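Local atomic coordinates of nucleoporin NUP170 (Chaetomium thermophilum, PDB entry 5HAX), a protein that probably serves as a scaffold nucleoporin of the nuclear pore complex, combining a beta-propeller-like N-terminal region with a helical C-terminal region. Residues A[194-202]-A[213-221]; A[115-124]-A[175-186]. All coordinates share one frame; numbering follows the deposited sequence.

Contact 1. Residues A[194-202]-A[213-221]; sequences DTDIHEIFY and CGKINHSHP
His198 to Tyr202 pair with Cys213 to Asn217 as an antiparallel beta hairpin, the third and outermost strands of one four-stranded blade of the beta-propeller. Glu199 with Ile216 and Phe201 with Gly214 are the hydrogen-bonded pairs. Past the strand end His218 still donates its backbone N to Ile197 O, and its ring turns back to Glu199. The Glu199 chain runs out extended, CG anti to the backbone N (chi1 178°), so that OE1 accepts the N-H of His218 NE2 on its anti lone pair at 2.7 Å. Carboxylate and ring planes stand 44° apart. The other oxygen, OE2, is paired with Arg186; sharing its charge with the arginine probably weakens any pull toward a charged imidazole. On the same face of the sheet Phe201 presents its ring edge to Ile216, CE2 lying 3.3 Å from CD1; CG1 of Ile216 sits between backbone N and carbonyl carbon, which turns CD1 toward the phenyl.

The other face carries His198, Ile200 and Lys215. The fully extended lysine brings CE obliquely to the imidazole, 3.7 Å from His198 CG, and sends NZ on to Arg171 O. Ile200 CG2 meets Cys213 SG at 3.8 Å.

At the end of its strand, Asn217 works with both ends of its amide: OD1 accepts from Ser219 N in an Asx turn, while ND2 donates to Asp196. Ser219 OG receives Ile197 N at 3.2 Å. The Asn217 ND2 to Asp196 OD2 bond, 3.1 Å and nearly straight at 168°, lies in the amide plane yet reaches the oxygen from above the carboxylate.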
ATOM      1  N   ASP A 194     -15.420 -21.209  19.460  1.00 40.25           N
ATOM      2  CA  ASP A 194     -15.498 -20.287  20.586  1.00 40.99           C
ATOM      3  C   ASP A 194     -14.725 -19.036  20.184  1.00 41.33           C
ATOM      4  O   ASP A 194     -14.245 -18.922  19.053  1.00 39.91           O
ATOM      5  CB  ASP A 194     -14.941 -20.920  21.861  1.00 41.03           C
ATOM      6  CG  ASP A 194     -13.594 -21.580  21.642  1.00 44.20           C
ATOM      7  OD1 ASP A 194     -13.513 -22.823  21.744  1.00 47.71           O
ATOM      8  OD2 ASP A 194     -12.620 -20.859  21.352  1.00 45.99           O
ATOM      9  N   THR A 195     -14.607 -18.097  21.120  1.00 37.22           N
ATOM     10  CA  THR A 195     -13.895 -16.848  20.886  1.00 40.34           C
ATOM     11  C   THR A 195     -12.474 -16.867  21.437  1.00 37.07           C
ATOM     12  O   THR A 195     -11.814 -15.822  21.449  1.00 41.47           O
ATOM     13  CB  THR A 195     -14.662 -15.672  21.498  1.00 41.89           C
ATOM     14  OG1 THR A 195     -14.731 -15.823  22.922  1.00 46.18           O
ATOM     15  CG2 THR A 195     -16.069 -15.584  20.928  1.00 45.34           C
ATOM     16  N   ASP A 196     -11.986 -18.022  21.886  1.00 42.91           N
ATOM     17  CA  ASP A 196     -10.648 -18.089  22.459  1.00 40.49           C
ATOM     18  C   ASP A 196      -9.590 -17.856  21.389  1.00 46.77           C
ATOM     19  O   ASP A 196      -9.754 -18.231  20.225  1.00 40.73           O
ATOM     20  CB  ASP A 196     -10.394 -19.445  23.114  1.00 45.25           C
ATOM     21  CG  ASP A 196     -11.302 -19.709  24.293  1.00 44.89           C
ATOM     22  OD1 ASP A 196     -11.986 -18.772  24.753  1.00 42.94           O
ATOM     23  OD2 ASP A 196     -11.316 -20.864  24.765  1.00 47.69           O
ATOM     24  N   ILE A 197      -8.483 -17.248  21.804  1.00 37.70           N
ATOM     25  CA  ILE A 197      -7.330 -17.016  20.942  1.00 42.07           C
ATOM     26  C   ILE A 197      -6.155 -17.802  21.501  1.00 43.77           C
ATOM     27  O   ILE A 197      -5.811 -17.662  22.680  1.00 46.08           O
ATOM     28  CB  ILE A 197      -6.997 -15.517  20.836  1.00 37.99           C
ATOM     29  CG1 ILE A 197      -8.093 -14.818  20.026  1.00 49.42           C
ATOM     30  CG2 ILE A 197      -5.632 -15.308  20.172  1.00 43.36           C
ATOM     31  CD1 ILE A 197      -7.981 -13.325  20.003  1.00 57.15           C
ATOM     32  N   HIS A 198      -5.549 -18.627  20.654  1.00 43.04           N
ATOM     33  CA  HIS A 198      -4.378 -19.410  21.005  1.00 45.93           C
ATOM     34  C   HIS A 198      -3.155 -18.845  20.299  1.00 46.00           C
ATOM     35  O   HIS A 198      -3.262 -18.122  19.305  1.00 43.57           O
ATOM     36  CB  HIS A 198      -4.559 -20.884  20.621  1.00 45.21           C
ATOM     37  CG  HIS A 198      -5.726 -21.547  21.282  1.00 53.18           C
ATOM     38  ND1 HIS A 198      -7.016 -21.428  20.810  1.00 49.57           N
ATOM     39  CD2 HIS A 198      -5.797 -22.344  22.374  1.00 52.32           C
ATOM     40  CE1 HIS A 198      -7.831 -22.122  21.584  1.00 47.06           C
ATOM     41  NE2 HIS A 198      -7.116 -22.687  22.542  1.00 49.03           N
ATOM     42  N   GLU A 199      -1.984 -19.185  20.831  1.00 45.25           N
ATOM     43  CA  GLU A 199      -0.710 -18.818  20.231  1.00 50.31           C
ATOM     44  C   GLU A 199       0.174 -20.052  20.167  1.00 52.71           C
ATOM     45  O   GLU A 199       0.189 -20.861  21.099  1.00 53.53           O
ATOM     46  CB  GLU A 199      -0.003 -17.705  21.022  1.00 43.70           C
ATOM     47  CG  GLU A 199       1.361 -17.316  20.448  1.00 48.37           C
ATOM     48  CD  GLU A 199       1.940 -16.064  21.078  1.00 54.12           C
ATOM     49  OE1 GLU A 199       1.363 -15.567  22.066  1.00 50.70           O
ATOM     50  OE2 GLU A 199       2.975 -15.572  20.577  1.00 44.59           O
ATOM     51  N   ILE A 200       0.895 -20.197  19.059  1.00 48.53           N
ATOM     52  CA  ILE A 200       1.855 -21.280  18.880  1.00 47.71           C
ATOM     53  C   ILE A 200       3.250 -20.717  19.114  1.00 49.91           C
ATOM     54  O   ILE A 200       3.648 -19.734  18.476  1.00 52.73           O
ATOM     55  CB  ILE A 200       1.741 -21.915  17.484  1.00 46.75           C
ATOM     56  CG1 ILE A 200       0.395 -22.635  17.353  1.00 51.83           C
ATOM     57  CG2 ILE A 200       2.909 -22.885  17.243  1.00 52.80           C
ATOM     58  CD1 ILE A 200       0.244 -23.458  16.093  1.00 57.00           C
ATOM     59  N   PHE A 201       3.982 -21.336  20.033  1.00 50.18           N
ATOM     60  CA  PHE A 201       5.384 -21.032  20.274  1.00 60.68           C
ATOM     61  C   PHE A 201       6.251 -22.104  19.631  1.00 55.32           C
ATOM     62  O   PHE A 201       5.860 -23.270  19.542  1.00 49.43           O
ATOM     63  CB  PHE A 201       5.684 -20.965  21.773  1.00 61.44           C
ATOM     64  CG  PHE A 201       4.839 -19.980  22.522  1.00 65.85           C
ATOM     65  CD1 PHE A 201       5.198 -18.645  22.585  1.00 67.25           C
ATOM     66  CD2 PHE A 201       3.690 -20.390  23.172  1.00 69.42           C
ATOM     67  CE1 PHE A 201       4.423 -17.736  23.278  1.00 69.84           C
ATOM     68  CE2 PHE A 201       2.913 -19.490  23.866  1.00 72.18           C
ATOM     69  CZ  PHE A 201       3.277 -18.159  23.921  1.00 68.42           C
ATOM     70  N   TYR A 202       7.438 -21.705  19.182  1.00 59.31           N
ATOM     71  CA  TYR A 202       8.402 -22.684  18.710  1.00 61.52           C
ATOM     72  C   TYR A 202       9.809 -22.123  18.850  1.00 60.94           C
ATOM     73  O   TYR A 202      10.021 -20.907  18.799  1.00 52.64           O
ATOM     74  CB  TYR A 202       8.124 -23.114  17.261  1.00 53.29           C
ATOM     75  CG  TYR A 202       8.256 -22.026  16.215  1.00 54.18           C
ATOM     76  CD1 TYR A 202       9.467 -21.791  15.580  1.00 61.58           C
ATOM     77  CD2 TYR A 202       7.160 -21.258  15.842  1.00 54.20           C
ATOM     78  CE1 TYR A 202       9.590 -20.808  14.615  1.00 55.51           C
ATOM     79  CE2 TYR A 202       7.273 -20.274  14.877  1.00 50.15           C
ATOM     80  CZ  TYR A 202       8.490 -20.054  14.266  1.00 60.06           C
ATOM     81  OH  TYR A 202       8.605 -19.075  13.308  1.00 54.99           O
ATOM     82  N   CYS A 213       7.927 -27.138  20.146  1.00 66.23           N
ATOM     83  CA  CYS A 213       6.733 -26.435  19.696  1.00 66.10           C
ATOM     84  C   CYS A 213       5.633 -26.592  20.733  1.00 61.67           C
ATOM     85  O   CYS A 213       5.346 -27.710  21.169  1.00 60.04           O
ATOM     86  CB  CYS A 213       6.259 -26.967  18.337  1.00 56.41           C
ATOM     87  SG  CYS A 213       4.852 -26.069  17.639  1.00 67.78           S
ATOM     88  N   GLY A 214       5.018 -25.469  21.119  1.00 59.25           N
ATOM     89  CA  GLY A 214       3.982 -25.478  22.128  1.00 67.75           C
ATOM     90  C   GLY A 214       2.808 -24.609  21.723  1.00 63.92           C
ATOM     91  O   GLY A 214       2.879 -23.831  20.768  1.00 53.77           O
ATOM     92  N   LYS A 215       1.722 -24.754  22.480  1.00 62.85           N
ATOM     93  CA  LYS A 215       0.475 -24.048  22.228  1.00 51.76           C
ATOM     94  C   LYS A 215      -0.159 -23.681  23.561  1.00 55.83           C
ATOM     95  O   LYS A 215      -0.149 -24.486  24.497  1.00 57.92           O
ATOM     96  CB  LYS A 215      -0.486 -24.915  21.405  1.00 57.08           C
ATOM     97  CG  LYS A 215      -1.796 -24.245  21.042  1.00 60.14           C
ATOM     98  CD  LYS A 215      -2.661 -25.171  20.204  1.00 62.34           C
ATOM     99  CE  LYS A 215      -3.988 -24.524  19.844  1.00 70.18           C
ATOM    100  NZ  LYS A 215      -4.831 -25.420  19.008  1.00 70.62           N
ATOM    101  N   ILE A 216      -0.703 -22.466  23.652  1.00 55.53           N
ATOM    102  CA  ILE A 216      -1.372 -22.016  24.868  1.00 52.43           C
ATOM    103  C   ILE A 216      -2.617 -21.218  24.503  1.00 54.81           C
ATOM    104  O   ILE A 216      -2.682 -20.564  23.458  1.00 47.32           O
ATOM    105  CB  ILE A 216      -0.438 -21.176  25.775  1.00 61.65           C
ATOM    106  CG1 ILE A 216      -0.258 -19.755  25.226  1.00 61.10           C
ATOM    107  CG2 ILE A 216       0.904 -21.883  25.946  1.00 73.38           C
ATOM    108  CD1 ILE A 216       0.598 -18.864  26.115  1.00 77.09           C
ATOM    109  N   ASN A 217      -3.606 -21.280  25.391  1.00 52.75           N
ATOM    110  CA  ASN A 217      -4.836 -20.508  25.272  1.00 46.87           C
ATOM    111  C   ASN A 217      -4.679 -19.217  26.067  1.00 50.70           C
ATOM    112  O   ASN A 217      -4.542 -19.253  27.295  1.00 52.53           O
ATOM    113  CB  ASN A 217      -6.019 -21.329  25.787  1.00 46.94           C
ATOM    114  CG  ASN A 217      -7.364 -20.700  25.467  1.00 49.81           C
ATOM    115  OD1 ASN A 217      -7.493 -19.478  25.381  1.00 48.63           O
ATOM    116  ND2 ASN A 217      -8.378 -21.540  25.297  1.00 49.86           N
ATOM    117  N   HIS A 218      -4.698 -18.079  25.370  1.00 49.30           N
ATOM    118  CA  HIS A 218      -4.533 -16.784  26.020  1.00 47.19           C
ATOM    119  C   HIS A 218      -5.807 -16.275  26.678  1.00 55.50           C
ATOM    120  O   HIS A 218      -5.743 -15.288  27.421  1.00 49.48           O
ATOM    121  CB  HIS A 218      -4.050 -15.739  25.010  1.00 48.45           C
ATOM    122  CG  HIS A 218      -2.581 -15.797  24.730  1.00 45.65           C
ATOM    123  ND1 HIS A 218      -1.630 -15.501  25.682  1.00 45.31           N
ATOM    124  CD2 HIS A 218      -1.899 -16.099  23.599  1.00 49.33           C
ATOM    125  CE1 HIS A 218      -0.426 -15.625  25.153  1.00 53.65           C
ATOM    126  NE2 HIS A 218      -0.562 -15.989  23.890  1.00 46.42           N
ATOM    127  N   SER A 219      -6.953 -16.911  26.433  1.00 50.68           N
ATOM    128  CA  SER A 219      -8.230 -16.400  26.918  1.00 59.27           C
ATOM    129  C   SER A 219      -8.587 -16.887  28.317  1.00 57.50           C
ATOM    130  O   SER A 219      -9.391 -16.234  28.992  1.00 65.28           O
ATOM    131  CB  SER A 219      -9.346 -16.783  25.942  1.00 52.07           C
ATOM    132  OG  SER A 219      -9.168 -16.123  24.701  1.00 51.24           O
ATOM    133  N   HIS A 220      -8.014 -18.002  28.764  1.00 64.78           N
ATOM    134  CA  HIS A 220      -8.217 -18.518  30.114  1.00 86.86           C
ATOM    135  C   HIS A 220      -9.702 -18.579  30.484  1.00 85.79           C
ATOM    136  O   HIS A 220     -10.117 -18.016  31.503  1.00 84.69           O
ATOM    137  CB  HIS A 220      -7.447 -17.682  31.125  1.00 76.24           C
ATOM    138  CG  HIS A 220      -5.997 -17.511  30.795  1.00 79.26           C
ATOM    139  ND1 HIS A 220      -5.081 -18.535  30.909  1.00 85.33           N
ATOM    140  CD2 HIS A 220      -5.303 -16.433  30.360  1.00 82.72           C
ATOM    141  CE1 HIS A 220      -3.886 -18.096  30.555  1.00 89.50           C
ATOM    142  NE2 HIS A 220      -3.993 -16.823  30.218  1.00 86.73           N
ATOM    143  N   PRO A 221     -10.523 -19.256  29.688  1.00 87.57           N
ATOM    144  CA  PRO A 221     -11.966 -19.262  29.939  1.00 91.39           C
ATOM    145  C   PRO A 221     -12.346 -20.191  31.082  1.00 93.92           C
ATOM    146  O   PRO A 221     -11.615 -21.115  31.442  1.00 94.39           O
ATOM    147  CB  PRO A 221     -12.542 -19.763  28.612  1.00 90.34           C
ATOM    148  CG  PRO A 221     -11.487 -20.692  28.108  1.00 85.65           C
ATOM    149  CD  PRO A 221     -10.168 -20.079  28.517  1.00 79.06           C
TER

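Contact 2. Residues A[115-124]-A[175-186]; sequences TAVALVPPKP and DVSFIVGTKDGR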
ATOM      1  N   THR A 115      -8.274 -27.380   7.848  1.00 39.61           N
ATOM      2  CA  THR A 115      -9.282 -26.366   8.129  1.00 41.96           C
ATOM      3  C   THR A 115      -8.776 -24.939   7.972  1.00 38.39           C
ATOM      4  O   THR A 115      -9.596 -24.018   7.898  1.00 41.41           O
ATOM      5  CB  THR A 115      -9.828 -26.543   9.555  1.00 39.34           C
ATOM      6  OG1 THR A 115      -8.747 -26.530  10.494  1.00 38.28           O
ATOM      7  CG2 THR A 115     -10.589 -27.862   9.677  1.00 42.75           C
ATOM      8  N   ALA A 116      -7.464 -24.729   7.917  1.00 38.37           N
ATOM      9  CA  ALA A 116      -6.911 -23.395   7.728  1.00 41.94           C
ATOM     10  C   ALA A 116      -5.463 -23.517   7.281  1.00 44.73           C
ATOM     11  O   ALA A 116      -4.762 -24.462   7.653  1.00 40.25           O
ATOM     12  CB  ALA A 116      -7.002 -22.561   9.012  1.00 40.56           C
ATOM     13  N   VAL A 117      -5.032 -22.548   6.474  1.00 43.81           N
ATOM     14  CA  VAL A 117      -3.661 -22.468   5.976  1.00 47.61           C
ATOM     15  C   VAL A 117      -3.263 -20.997   5.927  1.00 45.43           C
ATOM     16  O   VAL A 117      -4.076 -20.139   5.570  1.00 42.47           O
ATOM     17  CB  VAL A 117      -3.520 -23.115   4.579  1.00 43.95           C
ATOM     18  CG1 VAL A 117      -2.090 -22.986   4.065  1.00 47.00           C
ATOM     19  CG2 VAL A 117      -3.946 -24.577   4.617  1.00 41.41           C
ATOM     20  N   ALA A 118      -2.009 -20.705   6.275  1.00 39.48           N
ATOM     21  CA  ALA A 118      -1.527 -19.331   6.260  1.00 41.08           C
ATOM     22  C   ALA A 118      -0.018 -19.306   6.064  1.00 44.30           C
ATOM     23  O   ALA A 118       0.691 -20.263   6.386  1.00 41.60           O
ATOM     24  CB  ALA A 118      -1.900 -18.591   7.548  1.00 43.76           C
ATOM     25  N   LEU A 119       0.462 -18.181   5.535  1.00 44.30           N
ATOM     26  CA  LEU A 119       1.879 -17.933   5.300  1.00 41.59           C
ATOM     27  C   LEU A 119       2.297 -16.742   6.151  1.00 43.37           C
ATOM     28  O   LEU A 119       1.812 -15.626   5.935  1.00 47.12           O
ATOM     29  CB  LEU A 119       2.140 -17.658   3.816  1.00 43.42           C
ATOM     30  CG  LEU A 119       3.600 -17.538   3.378  1.00 53.21           C
ATOM     31  CD1 LEU A 119       4.289 -18.889   3.461  1.00 47.44           C
ATOM     32  CD2 LEU A 119       3.686 -16.968   1.968  1.00 46.60           C
ATOM     33  N   VAL A 120       3.195 -16.974   7.104  1.00 40.04           N
ATOM     34  CA  VAL A 120       3.561 -15.952   8.085  1.00 44.23           C
ATOM     35  C   VAL A 120       5.071 -15.759   8.066  1.00 48.35           C
ATOM     36  O   VAL A 120       5.813 -16.594   7.527  1.00 40.72           O
ATOM     37  CB  VAL A 120       3.083 -16.329   9.506  1.00 44.37           C
ATOM     38  CG1 VAL A 120       1.559 -16.434   9.546  1.00 39.08           C
ATOM     39  CG2 VAL A 120       3.732 -17.633   9.962  1.00 43.43           C
ATOM     40  N   PRO A 121       5.558 -14.662   8.643  1.00 44.70           N
ATOM     41  CA  PRO A 121       7.008 -14.478   8.790  1.00 49.94           C
ATOM     42  C   PRO A 121       7.588 -15.468   9.783  1.00 56.18           C
ATOM     43  O   PRO A 121       6.867 -15.990  10.647  1.00 49.83           O
ATOM     44  CB  PRO A 121       7.135 -13.034   9.306  1.00 50.70           C
ATOM     45  CG  PRO A 121       5.857 -12.374   8.931  1.00 52.13           C
ATOM     46  CD  PRO A 121       4.813 -13.445   9.006  1.00 45.36           C
ATOM     47  N   PRO A 122       8.885 -15.752   9.698  1.00 52.13           N
ATOM     48  CA  PRO A 122       9.515 -16.656  10.665  1.00 52.37           C
ATOM     49  C   PRO A 122       9.946 -15.926  11.928  1.00 49.25           C
ATOM     50  O   PRO A 122      10.114 -14.705  11.952  1.00 47.69           O
ATOM     51  CB  PRO A 122      10.731 -17.187   9.899  1.00 52.01           C
ATOM     52  CG  PRO A 122      11.111 -16.051   9.007  1.00 56.91           C
ATOM     53  CD  PRO A 122       9.825 -15.341   8.640  1.00 54.08           C
ATOM     54  N   LYS A 123      10.118 -16.702  12.991  1.00 51.95           N
ATOM     55  CA  LYS A 123      10.680 -16.157  14.221  1.00 51.77           C
ATOM     56  C   LYS A 123      12.176 -15.924  14.022  1.00 57.01           C
ATOM     57  O   LYS A 123      12.892 -16.850  13.624  1.00 54.33           O
ATOM     58  CB  LYS A 123      10.434 -17.103  15.396  1.00 54.27           C
ATOM     59  CG  LYS A 123       8.992 -17.112  15.905  1.00 57.31           C
ATOM     60  CD  LYS A 123       8.803 -18.104  17.051  1.00 52.20           C
ATOM     61  CE  LYS A 123       7.351 -18.170  17.517  1.00 56.14           C
ATOM     62  NZ  LYS A 123       6.904 -16.930  18.213  1.00 53.08           N
ATOM     63  N   PRO A 124      12.683 -14.711  14.261  1.00 52.50           N
ATOM     64  CA  PRO A 124      14.111 -14.453  14.033  1.00 68.55           C
ATOM     65  C   PRO A 124      15.006 -15.362  14.861  1.00 64.05           C
ATOM     66  O   PRO A 124      14.634 -15.833  15.938  1.00 63.11           O
ATOM     67  CB  PRO A 124      14.275 -12.987  14.451  1.00 62.50           C
ATOM     68  CG  PRO A 124      12.934 -12.391  14.252  1.00 65.92           C
ATOM     69  CD  PRO A 124      11.952 -13.475  14.587  1.00 58.30           C
ATOM     70  N   ASP A 175     -11.843 -25.565  17.126  1.00 39.56           N
ATOM     71  CA  ASP A 175     -11.601 -25.446  15.694  1.00 42.34           C
ATOM     72  C   ASP A 175     -10.630 -24.308  15.393  1.00 45.62           C
ATOM     73  O   ASP A 175     -10.586 -23.296  16.099  1.00 37.36           O
ATOM     74  CB  ASP A 175     -12.927 -25.210  14.965  1.00 35.32           C
ATOM     75  CG  ASP A 175     -12.740 -24.727  13.540  1.00 39.96           C
ATOM     76  OD1 ASP A 175     -12.533 -25.573  12.647  1.00 41.10           O
ATOM     77  OD2 ASP A 175     -12.814 -23.500  13.313  1.00 39.68           O
ATOM     78  N   VAL A 176      -9.845 -24.484  14.330  1.00 40.45           N
ATOM     79  CA  VAL A 176      -8.929 -23.459  13.830  1.00 41.20           C
ATOM     80  C   VAL A 176      -9.338 -23.140  12.397  1.00 38.72           C
ATOM     81  O   VAL A 176      -9.150 -23.965  11.492  1.00 36.72           O
ATOM     82  CB  VAL A 176      -7.461 -23.910  13.892  1.00 46.33           C
ATOM     83  CG1 VAL A 176      -6.552 -22.850  13.275  1.00 44.08           C
ATOM     84  CG2 VAL A 176      -7.046 -24.192  15.329  1.00 46.72           C
ATOM     85  N   SER A 177      -9.889 -21.941  12.190  1.00 40.81           N
ATOM     86  CA  SER A 177     -10.254 -21.449  10.869  1.00 43.49           C
ATOM     87  C   SER A 177      -9.546 -20.157  10.494  1.00 36.33           C
ATOM     88  O   SER A 177      -9.670 -19.718   9.345  1.00 36.54           O
ATOM     89  CB  SER A 177     -11.772 -21.216  10.776  1.00 40.08           C
ATOM     90  OG  SER A 177     -12.486 -22.438  10.786  1.00 43.52           O
ATOM     91  N   PHE A 178      -8.813 -19.541  11.418  1.00 37.83           N
ATOM     92  CA  PHE A 178      -8.152 -18.265  11.177  1.00 40.08           C
ATOM     93  C   PHE A 178      -6.755 -18.317  11.773  1.00 40.77           C
ATOM     94  O   PHE A 178      -6.592 -18.654  12.949  1.00 39.32           O
ATOM     95  CB  PHE A 178      -8.957 -17.109  11.784  1.00 41.64           C
ATOM     96  CG  PHE A 178     -10.422 -17.154  11.450  1.00 37.61           C
ATOM     97  CD1 PHE A 178     -10.864 -16.831  10.179  1.00 39.56           C
ATOM     98  CD2 PHE A 178     -11.355 -17.523  12.407  1.00 38.41           C
ATOM     99  CE1 PHE A 178     -12.212 -16.876   9.863  1.00 34.95           C
ATOM    100  CE2 PHE A 178     -12.704 -17.568  12.101  1.00 43.66           C
ATOM    101  CZ  PHE A 178     -13.134 -17.245  10.828  1.00 39.54           C
ATOM    102  N   ILE A 179      -5.756 -17.994  10.954  1.00 37.88           N
ATOM    103  CA  ILE A 179      -4.360 -17.941  11.373  1.00 41.38           C
ATOM    104  C   ILE A 179      -3.789 -16.612  10.903  1.00 40.48           C
ATOM    105  O   ILE A 179      -3.949 -16.243   9.734  1.00 37.95           O
ATOM    106  CB  ILE A 179      -3.535 -19.105  10.789  1.00 48.57           C
ATOM    107  CG1 ILE A 179      -4.206 -20.451  11.076  1.00 40.96           C
ATOM    108  CG2 ILE A 179      -2.111 -19.077  11.343  1.00 41.70           C
ATOM    109  CD1 ILE A 179      -3.620 -21.600  10.277  1.00 40.73           C
ATOM    110  N   VAL A 180      -3.126 -15.894  11.810  1.00 40.42           N
ATOM    111  CA  VAL A 180      -2.477 -14.632  11.476  1.00 41.05           C
ATOM    112  C   VAL A 180      -1.090 -14.615  12.101  1.00 47.16           C
ATOM    113  O   VAL A 180      -0.843 -15.241  13.136  1.00 41.17           O
ATOM    114  CB  VAL A 180      -3.300 -13.409  11.948  1.00 42.08           C
ATOM    115  CG1 VAL A 180      -4.622 -13.347  11.202  1.00 47.92           C
ATOM    116  CG2 VAL A 180      -3.524 -13.453  13.455  1.00 45.37           C
ATOM    117  N   GLY A 181      -0.184 -13.892  11.453  1.00 44.12           N
ATOM    118  CA  GLY A 181       1.182 -13.785  11.922  1.00 44.09           C
ATOM    119  C   GLY A 181       1.599 -12.338  12.077  1.00 41.44           C
ATOM    120  O   GLY A 181       1.150 -11.457  11.345  1.00 48.94           O
ATOM    121  N   THR A 182       2.473 -12.105  13.054  1.00 45.79           N
ATOM    122  CA  THR A 182       3.028 -10.783  13.291  1.00 43.07           C
ATOM    123  C   THR A 182       4.366 -10.625  12.578  1.00 52.65           C
ATOM    124  O   THR A 182       4.966 -11.587  12.091  1.00 45.15           O
ATOM    125  CB  THR A 182       3.217 -10.522  14.786  1.00 44.82           C
ATOM    126  OG1 THR A 182       4.284 -11.339  15.285  1.00 45.19           O
ATOM    127  CG2 THR A 182       1.939 -10.813  15.563  1.00 51.60           C
ATOM    128  N   LYS A 183       4.835  -9.376  12.534  1.00 47.68           N
ATOM    129  CA  LYS A 183       6.127  -9.066  11.934  1.00 58.49           C
ATOM    130  C   LYS A 183       7.250  -9.896  12.543  1.00 56.69           C
ATOM    131  O   LYS A 183       8.204 -10.258  11.845  1.00 49.82           O
ATOM    132  CB  LYS A 183       6.418  -7.576  12.113  1.00 50.22           C
ATOM    133  CG  LYS A 183       7.493  -7.022  11.201  1.00 69.79           C
ATOM    134  CD  LYS A 183       7.635  -5.509  11.355  1.00 79.94           C
ATOM    135  CE  LYS A 183       8.128  -5.111  12.743  1.00 89.01           C
ATOM    136  NZ  LYS A 183       7.026  -4.914  13.734  1.00 77.54           N
ATOM    137  N   ASP A 184       7.149 -10.217  13.833  1.00 54.17           N
ATOM    138  CA  ASP A 184       8.188 -10.935  14.560  1.00 56.71           C
ATOM    139  C   ASP A 184       8.004 -12.449  14.528  1.00 52.50           C
ATOM    140  O   ASP A 184       8.760 -13.162  15.194  1.00 52.62           O
ATOM    141  CB  ASP A 184       8.231 -10.458  16.015  1.00 63.30           C
ATOM    142  CG  ASP A 184       8.509  -8.972  16.137  1.00 77.59           C
ATOM    143  OD1 ASP A 184       9.324  -8.451  15.346  1.00 86.63           O
ATOM    144  OD2 ASP A 184       7.910  -8.326  17.021  1.00 80.39           O
ATOM    145  N   GLY A 185       7.020 -12.951  13.789  1.00 51.76           N
ATOM    146  CA  GLY A 185       6.822 -14.380  13.656  1.00 45.44           C
ATOM    147  C   GLY A 185       5.878 -15.009  14.659  1.00 44.76           C
ATOM    148  O   GLY A 185       5.773 -16.242  14.690  1.00 43.89           O
ATOM    149  N   ARG A 186       5.196 -14.217  15.482  1.00 46.04           N
ATOM    150  CA  ARG A 186       4.212 -14.774  16.400  1.00 46.61           C
ATOM    151  C   ARG A 186       2.998 -15.271  15.622  1.00 42.32           C
ATOM    152  O   ARG A 186       2.540 -14.615  14.685  1.00 44.31           O
ATOM    153  CB  ARG A 186       3.789 -13.729  17.433  1.00 43.60           C
ATOM    154  CG  ARG A 186       4.929 -13.209  18.293  1.00 43.34           C
ATOM    155  CD  ARG A 186       4.433 -12.243  19.358  1.00 50.04           C
ATOM    156  NE  ARG A 186       3.687 -12.923  20.412  1.00 44.24           N
ATOM    157  CZ  ARG A 186       3.218 -12.327  21.507  1.00 47.54           C
ATOM    158  NH1 ARG A 186       3.416 -11.031  21.701  1.00 48.13           N
ATOM    159  NH2 ARG A 186       2.552 -13.030  22.412  1.00 53.82           N
TER
HETATM  160  O   HOH W   1      -9.188 -27.107  12.993  1.00 42.05           O
HETATM  161  O   HOH W   2     -12.302 -23.820   8.372  1.00 44.65           O
HETATM  162  O   HOH W   3       6.430 -17.662  12.766  1.00 45.33           O
HETATM  163  O   HOH W   4       8.157 -14.255  17.817  1.00 54.38           O
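Thr115 OG1 donates to Val176 O at 2.8 Å, in the plane of that carbonyl, and this is the one direct hydrogen bond between 115-124 and 175-186. The segments run nearly parallel, with strand axes 14° apart, but at 6.5 Å they are not bridged as neighbours in a sheet: they are the innermost strands of two successive propeller blades, facing each other across the blade interface. Apolar side chains fill the middle, two alanines against one isoleucine. Ala116 CB meets Ile179 CD1 at 3.7 Å, and Ala118 CB rests against the CB and CG2 branch of the same isoleucine. With CG1 anti to its carbonyl carbon (chi1 -52°), Ile179 extends CD1 back to Ala116 while CG2 stays beside Ala118. Further along, Val120 CG1 packs on the bare CA of Gly181 at 3.6 Å.

At the far end, Pro121 lays CG on Thr182 O, and Lys123 runs past Gly185, its CG 3.5 Å from Gly185 O. A type I turn, Thr182 to Gly185, shapes this side. Thr182 OG1 steadies it by accepting from Arg186 N. Gly185, at a positive phi of 92°, closes the turn, its CA in a CA-H...O contact with Pro121 O.

Waters complete the polar ends. One links Thr115 OG1 to Val176 N, another Thr115 O to Ser177 OG, a third Pro121 O to Gly185 O, and a fourth Lys123 NZ to Asp184 O. Farther out, classic beta bulges at Thr115-Ala116 opposite Ala138 and at Ser177-Phe178 opposite Gly190 shape the strand starts, and Ser177 OG is tied to Asp175 OD2. The blades thus meet through close-fitting methyl groups and glycine, with polar linkage, much of it water-mediated, concentrated at the two ends.

How the contacts relate
Both contacts involve the same four-stranded blade: contact 1 joins its outer two strands, and contact 2 sets its innermost strand, 178-181, against the first strand of the preceding blade. The centre of contact 1 lies about 31 Å from the centre of the chain and that of contact 2 about 21 Å, yet each is only partly buried. A regular backbone ladder holds 198-202 to 213-217, with polar side chains added; between blades, apolar packing and bridging waters take over. The two meet directly where Glu199 OE2 forms a salt bridge with Arg186 NE at 2.7 Å, and where Tyr202 OH probably hydrogen-bonds Lys123 N, tying the hairpin to the loop following strand 114-120.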